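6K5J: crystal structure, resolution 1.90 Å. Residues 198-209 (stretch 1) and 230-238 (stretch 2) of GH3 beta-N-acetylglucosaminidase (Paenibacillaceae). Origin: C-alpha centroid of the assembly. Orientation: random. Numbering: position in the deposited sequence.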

# COMPACT_ATOMS: atom_id res chain seq x y z
N LEU A 198 0.50 -19.67 -1.54
CA LEU A 198 1.71 -19.63 -0.72
C LEU A 198 2.91 -19.46 -1.65
O LEU A 198 3.45 -20.45 -2.17
CB LEU A 198 1.84 -20.90 0.11
CG LEU A 198 2.99 -21.01 1.11
CD1 LEU A 198 2.97 -19.86 2.11
CD2 LEU A 198 2.90 -22.35 1.83
N PRO A 199 3.37 -18.24 -1.90
CA PRO A 199 4.44 -18.03 -2.87
C PRO A 199 5.79 -18.46 -2.31
O PRO A 199 5.99 -18.57 -1.10
CB PRO A 199 4.41 -16.51 -3.12
CG PRO A 199 3.13 -16.01 -2.45
CD PRO A 199 2.90 -16.97 -1.32
N THR A 200 6.72 -18.70 -3.23
CA THR A 200 8.10 -19.05 -2.91
C THR A 200 9.04 -18.05 -3.57
O THR A 200 8.85 -17.69 -4.74
CB THR A 200 8.44 -20.46 -3.39
OG1 THR A 200 7.59 -21.41 -2.75
CG2 THR A 200 9.91 -20.80 -3.07
N VAL A 201 10.03 -17.60 -2.82
CA VAL A 201 11.19 -16.89 -3.35
C VAL A 201 12.36 -17.85 -3.19
O VAL A 201 12.87 -18.02 -2.07
CB VAL A 201 11.43 -15.56 -2.62
CG1 VAL A 201 12.70 -14.88 -3.13
CG2 VAL A 201 10.23 -14.64 -2.80
N PRO A 202 12.80 -18.53 -4.25
CA PRO A 202 13.72 -19.67 -4.10
C PRO A 202 15.20 -19.31 -4.04
O PRO A 202 16.02 -20.22 -3.89
CB PRO A 202 13.41 -20.50 -5.35
CG PRO A 202 13.07 -19.47 -6.39
CD PRO A 202 12.38 -18.33 -5.65
N HIS A 203 15.55 -18.04 -4.14
CA HIS A 203 16.92 -17.65 -4.42
C HIS A 203 17.85 -17.93 -3.24
O HIS A 203 17.43 -18.02 -2.09
CB HIS A 203 16.97 -16.17 -4.78
CG HIS A 203 16.02 -15.81 -5.87
ND1 HIS A 203 16.14 -16.30 -7.15
CD2 HIS A 203 14.90 -15.05 -5.86
CE1 HIS A 203 15.15 -15.84 -7.89
NE2 HIS A 203 14.38 -15.08 -7.13
N ALA A 204 19.14 -18.03 -3.57
CA ALA A 204 20.18 -18.28 -2.59
C ALA A 204 20.37 -17.08 -1.67
O ALA A 204 20.00 -15.94 -1.99
CB ALA A 204 21.51 -18.60 -3.28
N ARG A 205 20.99 -17.35 -0.53
CA ARG A 205 21.19 -16.33 0.49
C ARG A 205 21.96 -15.13 -0.06
O ARG A 205 21.67 -13.98 0.31
CB ARG A 205 21.90 -16.96 1.68
CG ARG A 205 22.00 -16.12 2.89
CD ARG A 205 20.65 -15.64 3.40
NE ARG A 205 20.93 -14.56 4.32
CZ ARG A 205 21.07 -14.71 5.63
NH1 ARG A 205 20.90 -15.91 6.18
NH2 ARG A 205 21.36 -13.66 6.37
N GLU A 206 22.95 -15.35 -0.94
CA GLU A 206 23.69 -14.22 -1.49
C GLU A 206 22.76 -13.23 -2.18
O GLU A 206 22.98 -12.02 -2.13
CB GLU A 206 24.79 -14.68 -2.46
CG GLU A 206 24.31 -15.36 -3.75
CD GLU A 206 23.90 -14.37 -4.87
OE1 GLU A 206 23.05 -14.77 -5.71
OE2 GLU A 206 24.39 -13.22 -4.90
N ARG A 207 21.73 -13.74 -2.85
CA ARG A 207 20.83 -12.84 -3.54
C ARG A 207 19.94 -12.10 -2.55
O ARG A 207 19.74 -10.89 -2.68
CB ARG A 207 20.03 -13.63 -4.58
CG ARG A 207 18.61 -13.18 -4.76
CD ARG A 207 18.48 -11.84 -5.47
NE ARG A 207 17.05 -11.55 -5.47
CZ ARG A 207 16.23 -11.92 -6.44
NH1 ARG A 207 16.70 -12.53 -7.52
NH2 ARG A 207 14.93 -11.65 -6.34
N LEU A 208 19.44 -12.80 -1.52
CA LEU A 208 18.63 -12.14 -0.50
C LEU A 208 19.43 -11.07 0.22
O LEU A 208 18.90 -10.00 0.54
CB LEU A 208 18.08 -13.17 0.49
CG LEU A 208 17.20 -14.29 -0.07
CD1 LEU A 208 16.74 -15.25 1.03
CD2 LEU A 208 16.00 -13.71 -0.83
N ASP A 209 20.72 -11.33 0.49
CA ASP A 209 21.54 -10.36 1.20
C ASP A 209 21.75 -9.09 0.39
O ASP A 209 21.80 -7.99 0.94
CB ASP A 209 22.91 -10.96 1.55
CG ASP A 209 22.84 -11.98 2.67
OD1 ASP A 209 21.84 -11.99 3.41
OD2 ASP A 209 23.79 -12.76 2.80
N ALA A 230 6.13 -11.27 5.59
CA ALA A 230 5.51 -11.76 4.36
C ALA A 230 5.11 -13.23 4.51
O ALA A 230 5.88 -14.03 5.05
CB ALA A 230 6.47 -11.63 3.18
N HIS A 231 3.91 -13.57 4.02
CA HIS A 231 3.45 -14.96 3.99
C HIS A 231 4.05 -15.69 2.79
O HIS A 231 3.35 -16.19 1.91
CB HIS A 231 1.93 -15.04 3.91
CG HIS A 231 1.19 -14.36 5.03
ND1 HIS A 231 1.65 -14.31 6.33
CD2 HIS A 231 -0.02 -13.74 5.03
CE1 HIS A 231 0.77 -13.67 7.08
NE2 HIS A 231 -0.26 -13.33 6.32
N VAL A 232 5.39 -15.75 2.76
CA VAL A 232 6.13 -16.24 1.60
C VAL A 232 7.21 -17.20 2.07
O VAL A 232 7.84 -16.97 3.11
CB VAL A 232 6.72 -15.05 0.80
CG1 VAL A 232 7.68 -15.51 -0.30
CG2 VAL A 232 5.58 -14.18 0.22
N LEU A 233 7.42 -18.29 1.33
CA LEU A 233 8.47 -19.25 1.64
C LEU A 233 9.82 -18.76 1.12
O LEU A 233 9.93 -18.31 -0.03
CB LEU A 233 8.17 -20.60 1.01
CG LEU A 233 6.81 -21.20 1.37
CD1 LEU A 233 6.47 -22.33 0.41
CD2 LEU A 233 6.88 -21.70 2.80
N PHE A 234 10.85 -18.88 1.96
CA PHE A 234 12.23 -18.56 1.60
C PHE A 234 13.10 -19.76 1.95
O PHE A 234 13.71 -19.82 3.02
CB PHE A 234 12.72 -17.30 2.33
CG PHE A 234 11.99 -16.03 1.93
CD1 PHE A 234 10.78 -15.71 2.52
CD2 PHE A 234 12.52 -15.19 0.97
CE1 PHE A 234 10.09 -14.56 2.15
CE2 PHE A 234 11.84 -14.04 0.59
CZ PHE A 234 10.63 -13.72 1.19
N PRO A 235 13.17 -20.75 1.05
CA PRO A 235 13.93 -21.98 1.37
C PRO A 235 15.40 -21.76 1.69
O PRO A 235 15.99 -22.61 2.36
CB PRO A 235 13.77 -22.84 0.10
CG PRO A 235 13.25 -21.89 -0.96
CD PRO A 235 12.46 -20.86 -0.23
N ALA A 236 16.02 -20.66 1.24
CA ALA A 236 17.42 -20.42 1.61
C ALA A 236 17.56 -20.08 3.09
O ALA A 236 18.66 -20.21 3.64
CB ALA A 236 18.02 -19.29 0.77
N VAL A 237 16.48 -19.65 3.73
CA VAL A 237 16.48 -19.32 5.15
C VAL A 237 15.77 -20.38 5.97
O VAL A 237 16.25 -20.76 7.04
CB VAL A 237 15.86 -17.93 5.39
CG1 VAL A 237 15.99 -17.53 6.86
CG2 VAL A 237 16.51 -16.89 4.51
N GLU A 238 14.63 -20.86 5.49
CA GLU A 238 13.77 -21.78 6.23
C GLU A 238 13.61 -23.07 5.43
O GLU A 238 12.94 -23.07 4.39
CB GLU A 238 12.41 -21.15 6.51
CG GLU A 238 11.39 -22.08 7.14
CD GLU A 238 11.90 -22.71 8.43
OE1 GLU A 238 12.14 -23.94 8.43
OE2 GLU A 238 12.06 -21.98 9.44
O HOH W 1 15.12 -18.52 -0.60
O HOH W 2 20.28 -18.58 5.24

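H231 contributes backbone rather than ring: its carbonyl lies against apolar carbon, 3.4 Å from O to P199 CD and 3.7 Å to L198 CD1, and finds no hydrogen-bond partner, while the imidazole leads away and is satisfied elsewhere in the structure. V232 is buried, and its branched side chain packs against two neighbours, CG2 lying 4.1 Å from P199 CG and CG1 3.7 Å from V201 CG2.

L233 makes both direct hydrogen bonds between the stretches. L233 N donates to P199 O (2.8 Å) and L233 O accepts from V201 N (2.9 Å), both nearly straight, forming a single beta bridge with T200. P199, lacking an amide hydrogen, still serves through its carbonyl. The CA-to-CB bond of L233 points toward stretch 1, and L233 CD1 lies 3.8 Å from L198 CG.

F234 is buried, and its CA-to-CB bond runs sideways while the ring end comes nearer stretch 1, with F234 CE2 3.6 Å from V201 CB, and L208 CD2 meets the ring edge. P235, which needs no amide partner, rests its CD 3.4 Å from V201 O.

At A236 the backbones are joined by water: one molecule donates to V201 O and H203 O and accepts from A236 N. The small methyl of A236 permits a close approach, A236 CB lying 3.2 Å from H203 O. Finally, V237 CG2 packs 3.9 Å from L208 CD1, adding to the apolar contact that L208 already makes with F234.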